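Local coordinates for putative immunoglobulin A1 protease (Bacteroides ovatus, PDB 3N6Z), which is probably a hydrolase, a putative immunoglobulin A1 protease built largely of parallel strands, whose activity and substrate remain unestablished, at residues Gly36-Lys41 with Ile58-Ser63; Lys48-Met53 with Val71-Gly76. All coordinates share one frame; numbering follows the deposited sequence. Where two conformers were deposited one is given.

Contact 1 (Gly36-Lys41 with Ile58-Ser63)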
# COMPACT_ATOMS: atom_id res chain seq x y z
N GLY A 36 -10.23 7.46 -28.75
CA GLY A 36 -9.88 8.48 -29.73
C GLY A 36 -8.44 8.94 -29.63
O GLY A 36 -8.14 10.10 -29.86
N GLY A 37 -7.56 8.03 -29.20
CA GLY A 37 -6.14 8.33 -29.13
C GLY A 37 -5.60 8.78 -27.79
O GLY A 37 -4.43 9.13 -27.69
N LEU A 38 -6.44 8.86 -26.78
CA LEU A 38 -5.96 9.12 -25.41
C LEU A 38 -5.06 8.00 -24.90
O LEU A 38 -4.22 8.25 -24.03
CB LEU A 38 -7.14 9.32 -24.44
CG LEU A 38 -8.02 10.56 -24.63
CD1 LEU A 38 -9.16 10.53 -23.57
CD2 LEU A 38 -7.22 11.78 -24.52
N PHE A 39 -5.24 6.79 -25.44
CA PHE A 39 -4.45 5.60 -25.09
C PHE A 39 -3.98 4.94 -26.38
O PHE A 39 -4.49 5.23 -27.48
CB PHE A 39 -5.29 4.61 -24.26
CG PHE A 39 -5.75 5.23 -22.98
CD1 PHE A 39 -4.91 5.23 -21.86
CD2 PHE A 39 -6.95 5.90 -22.90
CE1 PHE A 39 -5.30 5.86 -20.72
CE2 PHE A 39 -7.33 6.52 -21.75
CZ PHE A 39 -6.51 6.52 -20.66
N GLU A 40 -3.04 4.02 -26.25
CA GLU A 40 -2.50 3.31 -27.42
C GLU A 40 -3.60 2.51 -28.11
O GLU A 40 -3.65 2.44 -29.35
CB GLU A 40 -1.34 2.38 -27.02
CG GLU A 40 -0.90 1.30 -28.05
CD GLU A 40 -0.30 1.84 -29.35
OE1 GLU A 40 0.12 3.01 -29.42
OE2 GLU A 40 -0.23 1.04 -30.32
N LYS A 41 -4.47 1.89 -27.31
CA LYS A 41 -5.58 1.07 -27.80
C LYS A 41 -6.51 0.79 -26.62
O LYS A 41 -6.18 1.13 -25.47
CB LYS A 41 -5.10 -0.24 -28.44
CG LYS A 41 -4.40 -1.19 -27.52
CD LYS A 41 -3.93 -2.47 -28.23
CE LYS A 41 -3.32 -3.46 -27.24
NZ LYS A 41 -2.86 -4.77 -27.84
N ILE A 58 -0.90 8.02 -19.11
CA ILE A 58 -1.30 7.76 -17.75
C ILE A 58 -2.09 8.94 -17.17
O ILE A 58 -3.02 8.74 -16.36
CB ILE A 58 -0.11 7.31 -16.83
CG1 ILE A 58 -0.57 6.25 -15.83
CG2 ILE A 58 0.55 8.46 -16.14
CD1 ILE A 58 0.59 5.54 -15.12
N ARG A 59 -1.78 10.15 -17.61
CA ARG A 59 -2.52 11.34 -17.21
C ARG A 59 -3.91 11.44 -17.86
O ARG A 59 -4.71 12.23 -17.43
CB ARG A 59 -1.69 12.59 -17.47
CG ARG A 59 -0.49 12.66 -16.53
CD ARG A 59 0.60 13.60 -16.99
NE ARG A 59 0.07 14.95 -17.06
CZ ARG A 59 0.01 15.69 -18.17
NH1 ARG A 59 0.57 15.27 -19.32
NH2 ARG A 59 -0.56 16.88 -18.13
N ASN A 60 -4.21 10.60 -18.84
CA ASN A 60 -5.54 10.53 -19.44
C ASN A 60 -6.50 9.59 -18.71
O ASN A 60 -7.69 9.58 -19.00
CB ASN A 60 -5.50 10.17 -20.94
CG ASN A 60 -4.84 11.25 -21.79
OD1 ASN A 60 -4.92 12.45 -21.45
ND2 ASN A 60 -4.19 10.85 -22.89
N MSE A 61 -5.99 8.82 -17.72
CA MSE A 61 -6.86 7.88 -17.00
C MSE A 61 -8.07 8.62 -16.42
O MSE A 61 -9.19 8.11 -16.48
CB MSE A 61 -6.12 7.17 -15.88
CG MSE A 61 -5.02 6.24 -16.36
SE MSE A 61 -4.04 5.44 -14.90
CE MSE A 61 -5.51 4.35 -14.19
N ARG A 62 -7.84 9.76 -15.79
CA ARG A 62 -8.93 10.47 -15.11
C ARG A 62 -10.07 10.84 -16.06
O ARG A 62 -11.24 10.91 -15.66
CB ARG A 62 -8.40 11.70 -14.42
CG ARG A 62 -7.76 12.72 -15.33
CD ARG A 62 -7.55 13.93 -14.42
NE ARG A 62 -6.24 14.51 -14.45
CZ ARG A 62 -5.62 15.12 -13.42
NH1 ARG A 62 -6.12 15.17 -12.14
NH2 ARG A 62 -4.44 15.65 -13.68
N SER A 63 -9.74 11.04 -17.34
CA SER A 63 -10.71 11.51 -18.34
C SER A 63 -11.67 10.41 -18.79
O SER A 63 -12.67 10.70 -19.40
CB SER A 63 -9.95 12.07 -19.54
OG SER A 63 -8.94 13.01 -19.13
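Phe39 meets the Asn60-Met61 backbone with the outer end of its ring: Met61 CA lies at the ring edge, in its plane, and Met61 N is close to that plane at 3.8 Å from Phe39 CZ. Asn60 C approaches the same CZ obliquely at 3.6 Å, with Asn60 CB 3.8 Å from CZ. The other flat group is the Asn60 carboxamide, turned 83° from the ring, while the two side chains run past each other in opposite directions. Leu38 CD2 lies over one face of this amide: it is 3.7 Å from Asn60 CG and 3.6 Å from Asn60 ND2, and it stands about 3.5 Å off the amide plane, which places the methyl above the group. Asn60 ND2 donates to Leu38 O at 2.8 Å with an N-H...O angle of 163°; the acceptor is almost in the amide plane, and the donor sits on a carbonyl lone pair. A chi1 of -66° sets Asn60 CG beside its backbone N, on the side of Leu38, and chi2 then turns the amide. Beyond the two segments, Asn60 ND2 also bonds Val16 O, Asn60 OD1 bonds Thr14 OG1, and Phe39 stacks on Tyr50. With ND2 gripped by two carbonyl oxygens and OD1 held by a hydroxyl, the buried amide is satisfied and its flip state is fixed; it joins the type I turn Ile58-Met61, just before helix 61-64, to two other chain regions, with Leu38 CD2 over one face.

Contact 2 (Lys48-Met53 with Val71-Gly76)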
# COMPACT_ATOMS: atom_id res chain seq x y z
N LYS A 48 -10.68 -5.37 -23.66
CA LYS A 48 -9.93 -4.30 -24.34
C LYS A 48 -9.54 -3.21 -23.31
O LYS A 48 -10.07 -2.11 -23.33
CB LYS A 48 -10.71 -3.71 -25.50
CG LYS A 48 -11.22 -4.74 -26.52
CD LYS A 48 -11.95 -4.09 -27.70
CE LYS A 48 -11.03 -3.85 -28.84
NZ LYS A 48 -11.74 -3.24 -30.02
N PRO A 49 -8.62 -3.54 -22.39
CA PRO A 49 -8.24 -2.51 -21.41
C PRO A 49 -7.56 -1.33 -22.10
O PRO A 49 -6.93 -1.48 -23.13
CB PRO A 49 -7.25 -3.25 -20.49
CG PRO A 49 -6.76 -4.40 -21.34
CD PRO A 49 -7.91 -4.81 -22.16
N TYR A 50 -7.74 -0.13 -21.55
CA TYR A 50 -6.99 1.01 -22.03
C TYR A 50 -5.49 0.77 -21.78
O TYR A 50 -5.05 0.56 -20.64
CB TYR A 50 -7.42 2.27 -21.32
CG TYR A 50 -8.78 2.81 -21.70
CD1 TYR A 50 -9.10 3.12 -23.03
CD2 TYR A 50 -9.75 3.07 -20.72
CE1 TYR A 50 -10.33 3.68 -23.35
CE2 TYR A 50 -10.98 3.62 -21.05
CZ TYR A 50 -11.27 3.92 -22.35
OH TYR A 50 -12.47 4.48 -22.68
N MSE A 51 -4.72 0.79 -22.87
CA MSE A 51 -3.30 0.44 -22.86
C MSE A 51 -2.46 1.71 -22.78
O MSE A 51 -2.60 2.61 -23.64
CB MSE A 51 -2.97 -0.40 -24.11
CG MSE A 51 -1.58 -1.00 -24.10
SE MSE A 51 -1.28 -2.33 -22.76
CE MSE A 51 -2.31 -3.76 -23.59
N ILE A 52 -1.60 1.77 -21.75
CA ILE A 52 -0.85 2.96 -21.38
C ILE A 52 0.63 2.74 -21.70
O ILE A 52 1.26 1.81 -21.18
CB ILE A 52 -1.02 3.25 -19.89
CG1 ILE A 52 -2.50 3.54 -19.56
CG2 ILE A 52 -0.09 4.39 -19.41
CD1 ILE A 52 -2.83 3.29 -18.07
N MSE A 53 1.18 3.62 -22.54
CA MSE A 53 2.57 3.49 -23.03
C MSE A 53 3.52 4.58 -22.57
O MSE A 53 4.72 4.45 -22.76
CB MSE A 53 2.58 3.44 -24.56
CG MSE A 53 1.76 2.28 -25.17
SE MSE A 53 2.44 0.57 -24.70
CE MSE A 53 4.11 0.59 -25.66
N VAL A 71 -13.69 0.54 -14.86
CA VAL A 71 -12.92 0.78 -16.07
C VAL A 71 -11.55 0.11 -15.91
O VAL A 71 -10.92 0.14 -14.84
CB VAL A 71 -12.82 2.30 -16.40
CG1 VAL A 71 -11.91 2.56 -17.62
CG2 VAL A 71 -14.22 2.87 -16.62
N TYR A 72 -11.11 -0.54 -16.99
CA TYR A 72 -9.92 -1.40 -17.04
C TYR A 72 -8.78 -0.69 -17.76
O TYR A 72 -8.95 -0.16 -18.88
CB TYR A 72 -10.21 -2.71 -17.79
CG TYR A 72 -11.16 -3.65 -17.08
CD1 TYR A 72 -12.51 -3.34 -16.92
CD2 TYR A 72 -10.69 -4.84 -16.55
CE1 TYR A 72 -13.37 -4.22 -16.28
CE2 TYR A 72 -11.55 -5.71 -15.91
CZ TYR A 72 -12.87 -5.40 -15.75
OH TYR A 72 -13.72 -6.31 -15.11
N PHE A 73 -7.61 -0.76 -17.15
CA PHE A 73 -6.37 -0.17 -17.63
C PHE A 73 -5.26 -1.20 -17.54
O PHE A 73 -5.20 -2.02 -16.60
CB PHE A 73 -5.96 1.03 -16.80
CG PHE A 73 -6.96 2.14 -16.73
CD1 PHE A 73 -7.93 2.17 -15.74
CD2 PHE A 73 -6.95 3.17 -17.67
CE1 PHE A 73 -8.82 3.20 -15.65
CE2 PHE A 73 -7.86 4.21 -17.58
CZ PHE A 73 -8.79 4.22 -16.58
N GLN A 74 -4.29 -1.07 -18.44
CA GLN A 74 -3.10 -1.93 -18.44
C GLN A 74 -1.88 -1.12 -18.88
O GLN A 74 -1.98 -0.31 -19.79
CB GLN A 74 -3.32 -3.12 -19.36
CG GLN A 74 -2.25 -4.20 -19.24
CD GLN A 74 -2.68 -5.50 -19.89
OE1 GLN A 74 -3.84 -5.97 -19.72
NE2 GLN A 74 -1.77 -6.11 -20.62
N LEU A 75 -0.75 -1.34 -18.22
CA LEU A 75 0.51 -0.78 -18.71
C LEU A 75 1.10 -1.68 -19.77
O LEU A 75 1.18 -2.91 -19.57
CB LEU A 75 1.55 -0.62 -17.59
CG LEU A 75 1.15 0.29 -16.41
CD1 LEU A 75 2.32 0.37 -15.42
CD2 LEU A 75 0.78 1.69 -16.93
N GLY A 76 1.58 -1.07 -20.84
CA GLY A 76 2.31 -1.78 -21.92
C GLY A 76 3.79 -1.46 -21.95
O GLY A 76 4.51 -1.96 -22.82
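Tyr50 and Phe73 face the same side of a parallel strand pair, their rings oblique, with planes 39° apart and centroids 5.8 Å apart. Val71 CG1 comes in at the edge of the tyrosine ring, 3.7 Å from Tyr50 CE2, and Tyr50 CB rests 3.8 Å from Phe73 CD2. On this face Ile52 lies obliquely across its neighbours, with CD1 by Phe73 CB and CG2 3.8 Å from Leu75 CD2. On the other face selenomethionine Met51 and Gln74 point the same way, Met51 CE 3.8 Å from Gln74 NE2 in the conformer described. Pro49, just before the strand, lies beside Gln74, its CG 3.7 Å from Gln74 OE1. Gln74 CG is anti to its backbone N (chi1 -169°); the amide beyond offers OE1 to Pro49 and NE2 to Met51. Met53, also selenomethionine, has SE 3.6 Å from Gly76 CA. Four backbone bonds fix the register: Tyr50 N to Tyr72 O, Gln74 N to Tyr50 O, Ile52 N to Gln74 O and Gly76 N to Ile52 O, the last nearly straight at 176°. They hold a parallel strand pair whose Tyr50, Phe73, Ile52 and Leu75 side is buried and largely apolar, packed against Met61 and Val64 of helix 61-64.

Overall arrangement
Contacts 1 and 2 have centres 9 Å apart and touch directly. Residues 40-41 lie beside strand 50-52: Glu40 N to Met51 O and Lys41 O to Met51 N, each 3.0 Å, are probable hydrogen bonds, and Phe39 CD2 lies 3.5 Å from Tyr50 CD1. Met61 of contact 1 also packs on Ile52 and Phe73 of contact 2. The segments of the two contacts alternate along the chain. Strand 50-52 pairs with 71-75, which pairs in turn with 100-105, a succession consistent with the first turns of a parallel beta-solenoid. The centres lie about 25 Å (contact 1) and 21 Å (contact 2) from the chain centre; neither contact is tied to a known catalytic site or ligand.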